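Side-chain contacts in cytochrome C-type biogenesis protein ccmF (Thermus thermophilus, PDB 6ZMQ), which acts as a membrane-bound cytochrome c heme lyase that binds heme b and probably serves in heme delivery during cytochrome c maturation: residues R52-R55 against G56-L60; L75-A78 against L79-D83; Y216-W219 against V220-T223; T624-V627 against F628-W631. All coordinates share one frame; numbering follows the deposited sequence.

Contact 1: residues R52-R55 against G56-L60; sequences RFLR and GARAL
F53 and A57 are joined by an ordinary helical hydrogen bond, one turn apart in a short helix. A57 N lies 3.0 Å from F53 O. The N-H points almost straight at its acceptor, at 168°. One residue further on, the bond from R58 N to L54 O is weak, at 3.4 Å. The next, from A59 N to R55 O, is also weak because it is strongly bent. The regular pattern therefore fades over the last turn, and L60 N makes weak bonds to G56 O and A57 O.

L54 and R58 carry the side-chain contact. With L54 CG anti to the backbone N (chi1 -172°) and a skewed second torsion, CD1 comes over one face of the R58 guanidinium. CD1 sits 3.7 Å from R58 NE, off-centre toward the rim of the flat group. R58 is stretched out from CG to NE, with its CG packed 3.3 Å from L54 O. The aliphatic part of the arginine thus lies against the backbone carbonyl, while the methyl meets its charged end. A59 CB approaches R55 O in a similar way. The bent R55 chain turns back, and R52 CG lies at the edge of its guanidinium.

A57 is buried between helix 20-47 and helix 135-157. F53 packs on L41 and A45 of the first, and L54 on A138 of the second. This is a short linking helix between two predicted transmembrane helices, and L60 stands at the N-cap position of the next one, 61-81.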
loop_
_atom_site.group_PDB
_atom_site.type_symbol
_atom_site.label_atom_id
_atom_site.label_comp_id
_atom_site.label_asym_id
_atom_site.label_seq_id
_atom_site.Cartn_x
_atom_site.Cartn_y
_atom_site.Cartn_z
ATOM N N ARG A 52 33.895 -6.957 19.293
ATOM C CA ARG A 52 33.089 -7.300 20.468
ATOM C C ARG A 52 31.848 -6.428 20.652
ATOM O O ARG A 52 31.099 -6.647 21.608
ATOM C CB ARG A 52 33.954 -7.259 21.732
ATOM C CG ARG A 52 35.112 -8.232 21.682
ATOM C CD ARG A 52 36.444 -7.693 22.144
ATOM N NE ARG A 52 37.367 -8.813 22.272
ATOM C CZ ARG A 52 38.669 -8.757 22.025
ATOM N NH1 ARG A 52 39.393 -9.867 22.034
ATOM N NH2 ARG A 52 39.227 -7.608 21.670
ATOM N N PHE A 53 31.629 -5.438 19.792
ATOM C CA PHE A 53 30.434 -4.607 19.807
ATOM C C PHE A 53 29.509 -4.882 18.629
ATOM O O PHE A 53 28.285 -4.756 18.760
ATOM C CB PHE A 53 30.849 -3.137 19.850
ATOM C CG PHE A 53 31.713 -2.804 21.034
ATOM C CD1 PHE A 53 31.442 -3.360 22.283
ATOM C CD2 PHE A 53 32.778 -1.928 20.909
ATOM C CE1 PHE A 53 32.237 -3.065 23.382
ATOM C CE2 PHE A 53 33.580 -1.625 22.005
ATOM C CZ PHE A 53 33.305 -2.193 23.244
ATOM N N LEU A 54 30.066 -5.277 17.480
ATOM C CA LEU A 54 29.245 -5.871 16.432
ATOM C C LEU A 54 28.756 -7.258 16.834
ATOM O O LEU A 54 27.731 -7.706 16.315
ATOM C CB LEU A 54 30.025 -5.909 15.107
ATOM C CG LEU A 54 29.420 -6.308 13.741
ATOM C CD1 LEU A 54 29.538 -7.804 13.422
ATOM C CD2 LEU A 54 27.979 -5.828 13.564
ATOM N N ARG A 55 29.451 -7.946 17.753
ATOM C CA ARG A 55 28.817 -9.100 18.386
ATOM C C ARG A 55 27.689 -8.681 19.318
ATOM O O ARG A 55 26.679 -9.376 19.393
ATOM C CB ARG A 55 29.810 -9.976 19.164
ATOM C CG ARG A 55 30.967 -10.545 18.374
ATOM C CD ARG A 55 32.097 -11.060 19.274
ATOM N NE ARG A 55 31.622 -11.855 20.410
ATOM C CZ ARG A 55 31.953 -11.625 21.678
ATOM N NH1 ARG A 55 32.772 -10.631 21.976
ATOM N NH2 ARG A 55 31.479 -12.395 22.648
ATOM N N GLY A 56 27.837 -7.563 20.035
ATOM C CA GLY A 56 26.827 -7.184 21.021
ATOM C C GLY A 56 25.522 -6.695 20.413
ATOM O O GLY A 56 24.431 -7.057 20.875
ATOM N N ALA A 57 25.616 -5.866 19.365
ATOM C CA ALA A 57 24.413 -5.396 18.678
ATOM C C ALA A 57 23.695 -6.536 17.952
ATOM O O ALA A 57 22.460 -6.577 17.913
ATOM C CB ALA A 57 24.763 -4.271 17.706
ATOM N N ARG A 58 24.460 -7.472 17.376
ATOM C CA ARG A 58 23.904 -8.728 16.866
ATOM C C ARG A 58 23.453 -9.669 17.974
ATOM O O ARG A 58 22.810 -10.683 17.691
ATOM C CB ARG A 58 24.922 -9.471 15.998
ATOM C CG ARG A 58 25.189 -8.915 14.615
ATOM C CD ARG A 58 25.953 -9.954 13.820
ATOM N NE ARG A 58 26.337 -9.513 12.489
ATOM C CZ ARG A 58 27.127 -10.208 11.675
ATOM N NH1 ARG A 58 27.308 -9.816 10.427
ATOM N NH2 ARG A 58 27.687 -11.336 12.093
ATOM N N ALA A 59 23.903 -9.458 19.206
ATOM C CA ALA A 59 23.376 -10.257 20.299
ATOM C C ALA A 59 22.029 -9.742 20.779
ATOM O O ALA A 59 21.248 -10.522 21.331
ATOM C CB ALA A 59 24.373 -10.309 21.459
ATOM N N LEU A 60 21.741 -8.454 20.593
ATOM C CA LEU A 60 20.506 -7.885 21.131
ATOM C C LEU A 60 19.330 -7.843 20.149
ATOM O O LEU A 60 18.288 -7.276 20.493
ATOM C CB LEU A 60 20.756 -6.479 21.671
ATOM C CG LEU A 60 21.797 -6.340 22.775
ATOM C CD1 LEU A 60 22.440 -5.011 22.617
ATOM C CD2 LEU A 60 21.154 -6.453 24.154
#

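Contact 2: residues L75-A78 against L79-D83; sequences LEWA and LLVHD
L75 O and W77 O accept the straighter backbone bonds here. L79 N is 2.9 Å from L75 O, with an angle of 152° at the hydrogen. V81 N binds W77 O at the same distance. Between them, L80 N donates to E76 O along a more bent path, and its second bond to W77 O is weak. After that the helix runs out. H82 turns to positive phi (60°), and A78 O receives weak bonds from both H82 N and D83 N. The latter is longer, at 3.4 Å. D83 uses its carboxylate beyond the turn, with OD1 hydrogen-bonded to S85 OG.

Outside this backbone core, W77 and V81 form the closer side-chain pair. W77 CG lies anti to the backbone N (chi1 -172°). The indole stands out from the helix, and its CD1 corner is the part that V81 CG1 meets, at 3.7 Å and at a slant. L75 and L79 make a looser apolar pair, with CG of L75 4.4 Å from CD1 of L79. L80 CD1 folds down to 3.4 Å from E76 O.

The two pairs serve different sides of helix 61-81. L75 and L79 pack inward on Y88 and V89 of helix 87-92. W77 is on the surface, and it leans on P20 and L23 at the start of helix 20-47.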
loop_
_atom_site.group_PDB
_atom_site.type_symbol
_atom_site.label_atom_id
_atom_site.label_comp_id
_atom_site.label_asym_id
_atom_site.label_seq_id
_atom_site.Cartn_x
_atom_site.Cartn_y
_atom_site.Cartn_z
ATOM N N LEU A 75 -0.927 -7.109 25.123
ATOM C CA LEU A 75 -2.134 -6.432 24.645
ATOM C C LEU A 75 -3.199 -7.424 24.174
ATOM O O LEU A 75 -4.395 -7.222 24.425
ATOM C CB LEU A 75 -1.784 -5.444 23.533
ATOM C CG LEU A 75 -2.733 -4.250 23.335
ATOM C CD1 LEU A 75 -3.211 -3.658 24.680
ATOM C CD2 LEU A 75 -2.049 -3.186 22.499
ATOM N N GLU A 76 -2.779 -8.513 23.514
ATOM C CA GLU A 76 -3.721 -9.558 23.095
ATOM C C GLU A 76 -4.297 -10.315 24.290
ATOM O O GLU A 76 -5.475 -10.694 24.285
ATOM C CB GLU A 76 -3.053 -10.553 22.143
ATOM C CG GLU A 76 -2.726 -9.999 20.775
ATOM C CD GLU A 76 -3.424 -10.754 19.659
ATOM O OE1 GLU A 76 -3.910 -10.094 18.717
ATOM O OE2 GLU A 76 -3.500 -11.996 19.729
ATOM N N TRP A 77 -3.440 -10.618 25.272
ATOM C CA TRP A 77 -3.817 -11.144 26.580
ATOM C C TRP A 77 -4.902 -10.299 27.237
ATOM O O TRP A 77 -5.927 -10.828 27.671
ATOM C CB TRP A 77 -2.540 -11.199 27.436
ATOM C CG TRP A 77 -2.538 -11.871 28.804
ATOM C CD1 TRP A 77 -3.541 -11.899 29.740
ATOM C CD2 TRP A 77 -1.436 -12.577 29.388
ATOM N NE1 TRP A 77 -3.130 -12.580 30.860
ATOM C CE2 TRP A 77 -1.843 -13.011 30.668
ATOM C CE3 TRP A 77 -0.148 -12.891 28.945
ATOM C CZ2 TRP A 77 -1.008 -13.743 31.508
ATOM C CZ3 TRP A 77 0.680 -13.617 29.778
ATOM C CH2 TRP A 77 0.248 -14.035 31.047
ATOM N N ALA A 78 -4.684 -8.982 27.312
ATOM C CA ALA A 78 -5.641 -8.078 27.952
ATOM C C ALA A 78 -6.941 -7.987 27.164
ATOM O O ALA A 78 -8.029 -7.895 27.744
ATOM C CB ALA A 78 -5.019 -6.690 28.110
ATOM N N LEU A 79 -6.844 -8.011 25.834
ATOM C CA LEU A 79 -8.039 -7.976 24.999
ATOM C C LEU A 79 -8.822 -9.283 25.056
ATOM O O LEU A 79 -10.034 -9.287 24.809
ATOM C CB LEU A 79 -7.635 -7.630 23.572
ATOM C CG LEU A 79 -7.710 -6.117 23.469
ATOM C CD1 LEU A 79 -6.869 -5.580 22.374
ATOM C CD2 LEU A 79 -9.137 -5.798 23.195
ATOM N N LEU A 80 -8.164 -10.392 25.384
ATOM C CA LEU A 80 -8.864 -11.662 25.503
ATOM C C LEU A 80 -9.464 -11.877 26.888
ATOM O O LEU A 80 -10.575 -12.412 26.993
ATOM C CB LEU A 80 -7.914 -12.814 25.161
ATOM C CG LEU A 80 -8.050 -13.479 23.790
ATOM C CD1 LEU A 80 -7.834 -12.481 22.671
ATOM C CD2 LEU A 80 -7.034 -14.601 23.692
ATOM N N VAL A 81 -8.781 -11.440 27.955
ATOM C CA VAL A 81 -9.283 -11.651 29.311
ATOM C C VAL A 81 -10.294 -10.597 29.730
ATOM O O VAL A 81 -10.833 -10.693 30.844
ATOM C CB VAL A 81 -8.164 -11.661 30.378
ATOM C CG1 VAL A 81 -7.156 -12.777 30.106
ATOM C CG2 VAL A 81 -7.502 -10.290 30.508
ATOM N N HIS A 82 -10.546 -9.592 28.873
ATOM C CA HIS A 82 -11.537 -8.521 29.060
ATOM C C HIS A 82 -11.252 -7.704 30.318
ATOM O O HIS A 82 -12.157 -7.338 31.071
ATOM C CB HIS A 82 -12.963 -9.076 29.040
ATOM C CG HIS A 82 -13.215 -9.995 27.888
ATOM N ND1 HIS A 82 -12.807 -9.704 26.603
ATOM C CD2 HIS A 82 -13.796 -11.217 27.829
ATOM C CE1 HIS A 82 -13.147 -10.695 25.800
ATOM N NE2 HIS A 82 -13.748 -11.626 26.518
ATOM N N ASP A 83 -9.965 -7.455 30.546
ATOM C CA ASP A 83 -9.528 -6.401 31.443
ATOM C C ASP A 83 -10.017 -5.082 30.861
ATOM O O ASP A 83 -9.899 -4.850 29.658
ATOM C CB ASP A 83 -7.998 -6.431 31.550
ATOM C CG ASP A 83 -7.434 -5.543 32.661
ATOM O OD1 ASP A 83 -8.159 -4.735 33.279
ATOM O OD2 ASP A 83 -6.215 -5.656 32.904
#

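Contact 3: residues Y216-W219 against V220-T223; sequences YQTW and VEET. With PTY (phosphatidylethanolamine), chain F.
W219 folds its ring over V220 because its first torsion (chi1 71°) sets CG between the backbone N and the carbonyl carbon. The amide of V220 and then its CB lie over one face of the indole. V220 CB stands 3.9 Å from the centroid of the six-membered ring and only 11° off the normal, a CH-pi contact made close to the ring centre. V220 CG2 reaches on to W219 CH2, at 4.1 Å.

Q217 is bent at chi2, which brings NE2 near the E221 carboxylate. The hydrogen bond from Q217 NE2 to E221 OE1 is weak, at 3.5 Å. The amide and carboxylate planes are nearly perpendicular. E222 has CG beside its own nitrogen, and its extended chain crosses T218 obliquely. Its OE2 comes within 3.5 Å of T218 OG1. The main partner of this carboxylate is R137, which forms a salt bridge with OE1. T223 CG2 meets W219 O at 3.3 Å.

The chain makes a type I turn from Q217 to V220 in the loop between helices 185-213 and 224-247. The W219 ring also stacks on F292 of helix 288-307.

Polar and apolar roles are divided. W219 and V220 are buried and pack on helix 266-284, at F274 and A278, and R137 probably keeps E222 ionised. A polar link to the lipid runs through the backbone: N1 of the phosphatidylethanolamine donates a hydrogen bond to E221 O, at 3.1 Å. A carbonyl dipole thus meets the amine head group, just before R224, which binds heme b.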
loop_
_atom_site.group_PDB
_atom_site.type_symbol
_atom_site.label_atom_id
_atom_site.label_comp_id
_atom_site.label_asym_id
_atom_site.label_seq_id
_atom_site.Cartn_x
_atom_site.Cartn_y
_atom_site.Cartn_z
ATOM N N TYR A 216 29.268 1.352 -3.063
ATOM C CA TYR A 216 28.063 2.020 -3.547
ATOM C C TYR A 216 27.201 1.183 -4.475
ATOM O O TYR A 216 26.094 1.618 -4.815
ATOM C CB TYR A 216 28.427 3.303 -4.307
ATOM C CG TYR A 216 29.281 4.272 -3.543
ATOM C CD1 TYR A 216 28.742 5.048 -2.525
ATOM C CD2 TYR A 216 30.630 4.431 -3.857
ATOM C CE1 TYR A 216 29.528 5.936 -1.820
ATOM C CE2 TYR A 216 31.423 5.318 -3.164
ATOM C CZ TYR A 216 30.867 6.068 -2.151
ATOM O OH TYR A 216 31.657 6.956 -1.463
ATOM N N GLN A 217 27.675 0.028 -4.926
ATOM C CA GLN A 217 26.900 -0.774 -5.856
ATOM C C GLN A 217 26.391 -2.069 -5.243
ATOM O O GLN A 217 25.258 -2.472 -5.531
ATOM C CB GLN A 217 27.736 -1.054 -7.120
ATOM C CG GLN A 217 27.575 -2.413 -7.796
ATOM C CD GLN A 217 26.258 -2.516 -8.538
ATOM O OE1 GLN A 217 25.671 -1.505 -8.902
ATOM N NE2 GLN A 217 25.777 -3.738 -8.739
ATOM N N THR A 218 27.160 -2.666 -4.325
ATOM C CA THR A 218 26.874 -3.992 -3.789
ATOM C C THR A 218 25.628 -4.042 -2.914
ATOM O O THR A 218 25.080 -5.128 -2.707
ATOM C CB THR A 218 28.075 -4.502 -2.981
ATOM O OG1 THR A 218 27.819 -5.840 -2.537
ATOM C CG2 THR A 218 28.341 -3.606 -1.771
ATOM N N TRP A 219 25.169 -2.893 -2.411
ATOM C CA TRP A 219 24.109 -2.838 -1.409
ATOM C C TRP A 219 22.732 -3.254 -1.920
ATOM O O TRP A 219 21.931 -3.737 -1.115
ATOM C CB TRP A 219 24.012 -1.421 -0.842
ATOM C CG TRP A 219 23.449 -0.443 -1.826
ATOM C CD1 TRP A 219 24.113 0.138 -2.862
ATOM C CD2 TRP A 219 22.104 0.062 -1.876
ATOM N NE1 TRP A 219 23.269 0.967 -3.556
ATOM C CE2 TRP A 219 22.030 0.936 -2.971
ATOM C CE3 TRP A 219 20.955 -0.146 -1.105
ATOM C CZ2 TRP A 219 20.859 1.616 -3.307
ATOM C CZ3 TRP A 219 19.788 0.525 -1.447
ATOM C CH2 TRP A 219 19.755 1.398 -2.535
ATOM N N VAL A 220 22.424 -3.102 -3.211
ATOM C CA VAL A 220 21.035 -3.255 -3.628
ATOM C C VAL A 220 20.759 -4.675 -4.113
ATOM O O VAL A 220 19.599 -5.115 -4.086
ATOM C CB VAL A 220 20.611 -2.207 -4.687
ATOM C CG1 VAL A 220 21.112 -2.542 -6.056
ATOM C CG2 VAL A 220 19.095 -2.045 -4.707
ATOM N N GLU A 221 21.790 -5.422 -4.489
ATOM C CA GLU A 221 21.605 -6.774 -4.976
ATOM C C GLU A 221 21.624 -7.793 -3.851
ATOM O O GLU A 221 21.113 -8.904 -4.032
ATOM C CB GLU A 221 22.676 -7.081 -6.031
ATOM C CG GLU A 221 23.955 -6.280 -5.825
ATOM C CD GLU A 221 25.020 -6.589 -6.850
ATOM O OE1 GLU A 221 26.212 -6.407 -6.539
ATOM O OE2 GLU A 221 24.655 -6.973 -7.985
ATOM N N GLU A 222 22.165 -7.419 -2.691
ATOM C CA GLU A 222 21.972 -8.182 -1.470
ATOM C C GLU A 222 20.641 -7.889 -0.787
ATOM O O GLU A 222 20.229 -8.671 0.076
ATOM C CB GLU A 222 23.102 -7.898 -0.477
ATOM C CG GLU A 222 24.510 -7.951 -1.056
ATOM C CD GLU A 222 25.503 -7.145 -0.223
ATOM O OE1 GLU A 222 25.214 -5.965 0.076
ATOM O OE2 GLU A 222 26.559 -7.695 0.153
ATOM N N THR A 223 19.958 -6.791 -1.125
ATOM C CA THR A 223 18.753 -6.407 -0.389
ATOM C C THR A 223 17.490 -6.534 -1.238
ATOM O O THR A 223 16.391 -6.212 -0.759
ATOM C CB THR A 223 18.883 -4.981 0.164
ATOM O OG1 THR A 223 17.898 -4.788 1.177
ATOM C CG2 THR A 223 18.659 -3.924 -0.903
HETATM C C1 PTY F . 13.393 -11.716 3.039
HETATM C C2 PTY F . 19.061 -11.207 -1.858
HETATM C C3 PTY F . 18.966 -12.160 -0.666
HETATM O O4 PTY F . 12.471 -11.420 4.047
HETATM C C5 PTY F . 15.031 -13.481 2.258
HETATM C C6 PTY F . 13.966 -13.106 3.298
HETATM O O7 PTY F . 12.897 -14.009 3.203
HETATM C C8 PTY F . 12.767 -14.977 4.211
HETATM O O10 PTY F . 13.711 -15.595 4.581
HETATM C C11 PTY F . 11.390 -15.246 4.827
HETATM C C12 PTY F . 11.529 -16.126 6.071
HETATM C C13 PTY F . 10.175 -16.388 6.740
HETATM C C14 PTY F . 9.242 -17.146 5.794
HETATM C C15 PTY F . 8.072 -17.755 6.571
HETATM C C16 PTY F . 6.895 -17.928 5.610
HETATM C C17 PTY F . 5.561 -17.884 6.361
HETATM C C18 PTY F . 4.743 -16.607 6.104
HETATM C C19 PTY F . 4.883 -16.042 4.686
HETATM C C20 PTY F . 3.536 -15.535 4.160
HETATM C C21 PTY F . 3.077 -14.276 4.902
HETATM C C22 PTY F . 1.730 -13.819 4.330
HETATM C C23 PTY F . 1.499 -12.317 4.524
HETATM C C24 PTY F . 0.436 -12.096 5.607
HETATM C C25 PTY F . -0.609 -11.080 5.134
HETATM C C26 PTY F . -1.799 -11.045 6.097
HETATM C C27 PTY F . -3.048 -10.576 5.354
HETATM C C28 PTY F . -4.275 -11.184 6.032
HETATM C C29 PTY F . -5.364 -11.464 5.001
HETATM C C30 PTY F . 11.369 -10.652 3.652
HETATM C C31 PTY F . 10.173 -10.480 4.591
HETATM O O30 PTY F . 11.365 -10.116 2.593
HETATM C C32 PTY F . 9.566 -11.801 5.062
HETATM C C33 PTY F . 8.267 -11.498 5.813
HETATM C C34 PTY F . 7.153 -12.439 5.354
HETATM C C35 PTY F . 5.817 -11.706 5.471
HETATM C C36 PTY F . 5.513 -11.449 6.949
HETATM C C37 PTY F . 3.999 -11.454 7.195
HETATM C C38 PTY F . 3.676 -11.212 8.673
HETATM C C39 PTY F . 2.169 -11.128 8.919
HETATM C C40 PTY F . 1.827 -11.774 10.260
HETATM C C41 PTY F . 0.313 -11.857 10.448
HETATM C C42 PTY F . -0.186 -13.177 9.867
HETATM C C43 PTY F . -0.777 -14.021 10.994
HETATM C C44 PTY F . -1.798 -14.976 10.382
HETATM P P1 PTY F . 17.428 -12.914 1.329
HETATM O O11 PTY F . 17.694 -12.091 -0.077
HETATM O O12 PTY F . 18.572 -12.625 2.271
HETATM O O13 PTY F . 17.443 -14.396 1.036
HETATM O O14 PTY F . 15.981 -12.472 2.014
HETATM N N1 PTY F . 20.257 -11.518 -2.621
#

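Contact 4: residues T624-V627 against F628-W631; sequences TPLV and FWMW
L626 presses a methyl against the five-membered part of the W629 indole. Its CD2 lies 3.6 Å from W629 CD1 and a little further from W629 CG. The two side chains cross at a slant. L626 has positive phi (60°), and this kink turns the chain from strand into helix. Past the kink the helix begins, and M630 N donates its first-turn hydrogen bond to L626 O, at 3.3 Å.

V627 and M630 fit differently, side by side and pointing the same way. M630 is extended as far as SD, then bends at chi3 (-66°). V627 CG1 rests in that bend, 4.1 Å from M630 SD and almost as near to CE. M630 CB lies against V627 O. The same V627 O is a bump under W631. It sits 3.6 Å from W631 CD2, over one face of the indole and toward the rim. V627 therefore meets M630 with its branch and W631 mainly with its carbonyl.

F628 turns away from V627, and its ring packs by CE2 over a face of W629. W629 NE1 is hydrogen-bonded to D601 O. L626 and M630 lean on helix 501-525, at L518 and F522 for the leucine and at A519 and S523 for the methionine. V627 and F628 touch F604 of strand 603-608. W631 meets F604 and W243 edge-to-face, where strand 617-625 passes into helix 627-644.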
loop_
_atom_site.group_PDB
_atom_site.type_symbol
_atom_site.label_atom_id
_atom_site.label_comp_id
_atom_site.label_asym_id
_atom_site.label_seq_id
_atom_site.Cartn_x
_atom_site.Cartn_y
_atom_site.Cartn_z
ATOM N N THR A 624 -20.750 2.080 -14.176
ATOM C CA THR A 624 -19.340 2.136 -14.540
ATOM C C THR A 624 -18.940 0.892 -15.325
ATOM O O THR A 624 -19.396 -0.211 -15.009
ATOM C CB THR A 624 -18.460 2.199 -13.280
ATOM O OG1 THR A 624 -18.773 1.085 -12.432
ATOM C CG2 THR A 624 -18.655 3.477 -12.492
ATOM N N PRO A 625 -18.051 1.023 -16.314
ATOM C CA PRO A 625 -17.570 -0.149 -17.053
ATOM C C PRO A 625 -16.223 -0.662 -16.569
ATOM O O PRO A 625 -15.374 0.093 -16.086
ATOM C CB PRO A 625 -17.445 0.382 -18.492
ATOM C CG PRO A 625 -18.013 1.811 -18.451
ATOM C CD PRO A 625 -17.731 2.244 -17.054
ATOM N N LEU A 626 -16.058 -1.986 -16.719
ATOM C CA LEU A 626 -14.780 -2.713 -16.600
ATOM C C LEU A 626 -14.114 -2.569 -15.227
ATOM O O LEU A 626 -12.897 -2.702 -15.101
ATOM C CB LEU A 626 -13.809 -2.287 -17.710
ATOM C CG LEU A 626 -14.186 -2.729 -19.126
ATOM C CD1 LEU A 626 -13.918 -1.631 -20.151
ATOM C CD2 LEU A 626 -13.469 -4.017 -19.504
ATOM N N VAL A 627 -14.899 -2.345 -14.174
ATOM C CA VAL A 627 -14.313 -2.229 -12.837
ATOM C C VAL A 627 -14.045 -3.617 -12.251
ATOM O O VAL A 627 -13.194 -3.777 -11.367
ATOM C CB VAL A 627 -15.226 -1.366 -11.945
ATOM C CG1 VAL A 627 -14.516 -0.869 -10.686
ATOM C CG2 VAL A 627 -15.680 -0.183 -12.735
ATOM N N PHE A 628 -14.744 -4.639 -12.746
ATOM C CA PHE A 628 -14.445 -6.012 -12.352
ATOM C C PHE A 628 -13.142 -6.493 -12.990
ATOM O O PHE A 628 -12.377 -7.255 -12.379
ATOM C CB PHE A 628 -15.633 -6.902 -12.726
ATOM C CG PHE A 628 -15.294 -8.344 -12.931
ATOM C CD1 PHE A 628 -15.035 -9.154 -11.825
ATOM C CD2 PHE A 628 -15.294 -8.899 -14.218
ATOM C CE1 PHE A 628 -14.738 -10.491 -11.978
ATOM C CE2 PHE A 628 -15.010 -10.242 -14.422
ATOM C CZ PHE A 628 -14.723 -11.055 -13.300
ATOM N N TRP A 629 -12.853 -6.028 -14.206
ATOM C CA TRP A 629 -11.614 -6.400 -14.876
ATOM C C TRP A 629 -10.413 -5.692 -14.276
ATOM O O TRP A 629 -9.293 -6.207 -14.359
ATOM C CB TRP A 629 -11.737 -6.098 -16.368
ATOM C CG TRP A 629 -12.738 -6.990 -17.036
ATOM C CD1 TRP A 629 -14.072 -6.750 -17.200
ATOM C CD2 TRP A 629 -12.489 -8.275 -17.608
ATOM N NE1 TRP A 629 -14.665 -7.806 -17.853
ATOM C CE2 TRP A 629 -13.711 -8.755 -18.113
ATOM C CE3 TRP A 629 -11.344 -9.058 -17.762
ATOM C CZ2 TRP A 629 -13.817 -9.987 -18.751
ATOM C CZ3 TRP A 629 -11.457 -10.284 -18.378
ATOM C CH2 TRP A 629 -12.679 -10.736 -18.870
ATOM N N MET A 630 -10.646 -4.550 -13.633
ATOM C CA MET A 630 -9.639 -3.879 -12.821
ATOM C C MET A 630 -9.190 -4.765 -11.657
ATOM O O MET A 630 -7.993 -4.850 -11.345
ATOM C CB MET A 630 -10.240 -2.558 -12.340
ATOM C CG MET A 630 -9.347 -1.603 -11.616
ATOM S SD MET A 630 -10.466 -0.335 -10.996
ATOM C CE MET A 630 -11.026 0.376 -12.559
ATOM N N TRP A 631 -10.121 -5.503 -11.053
ATOM C CA TRP A 631 -9.747 -6.393 -9.955
ATOM C C TRP A 631 -9.235 -7.738 -10.447
ATOM O O TRP A 631 -8.485 -8.410 -9.729
ATOM C CB TRP A 631 -10.913 -6.564 -9.003
ATOM C CG TRP A 631 -11.139 -5.283 -8.340
ATOM C CD1 TRP A 631 -10.196 -4.335 -8.057
ATOM C CD2 TRP A 631 -12.389 -4.726 -7.977
ATOM N NE1 TRP A 631 -10.786 -3.234 -7.485
ATOM C CE2 TRP A 631 -12.135 -3.452 -7.427
ATOM C CE3 TRP A 631 -13.701 -5.189 -8.030
ATOM C CZ2 TRP A 631 -13.142 -2.647 -6.943
ATOM C CZ3 TRP A 631 -14.689 -4.386 -7.548
ATOM C CH2 TRP A 631 -14.410 -3.136 -7.009
#

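Overall arrangement
All four contacts are local, and none touches another. Contact 1 is a surface contact; the other three are partly buried. Contacts 1 and 2 follow each other in the chain, in helix 51-57 and at the far end of helix 61-81, with centres about 35 Å apart. Contact 1 sets an arginine against a leucine, while contact 2 pairs apolar groups around a helix end. Contact 3 is a loop and has the most polar chemistry, including a bound lipid. Contact 4 is the one strand-to-helix junction, mainly apolar and aromatic. It lies opposite contact 1 across the chain's centre, about 53 Å away between centres.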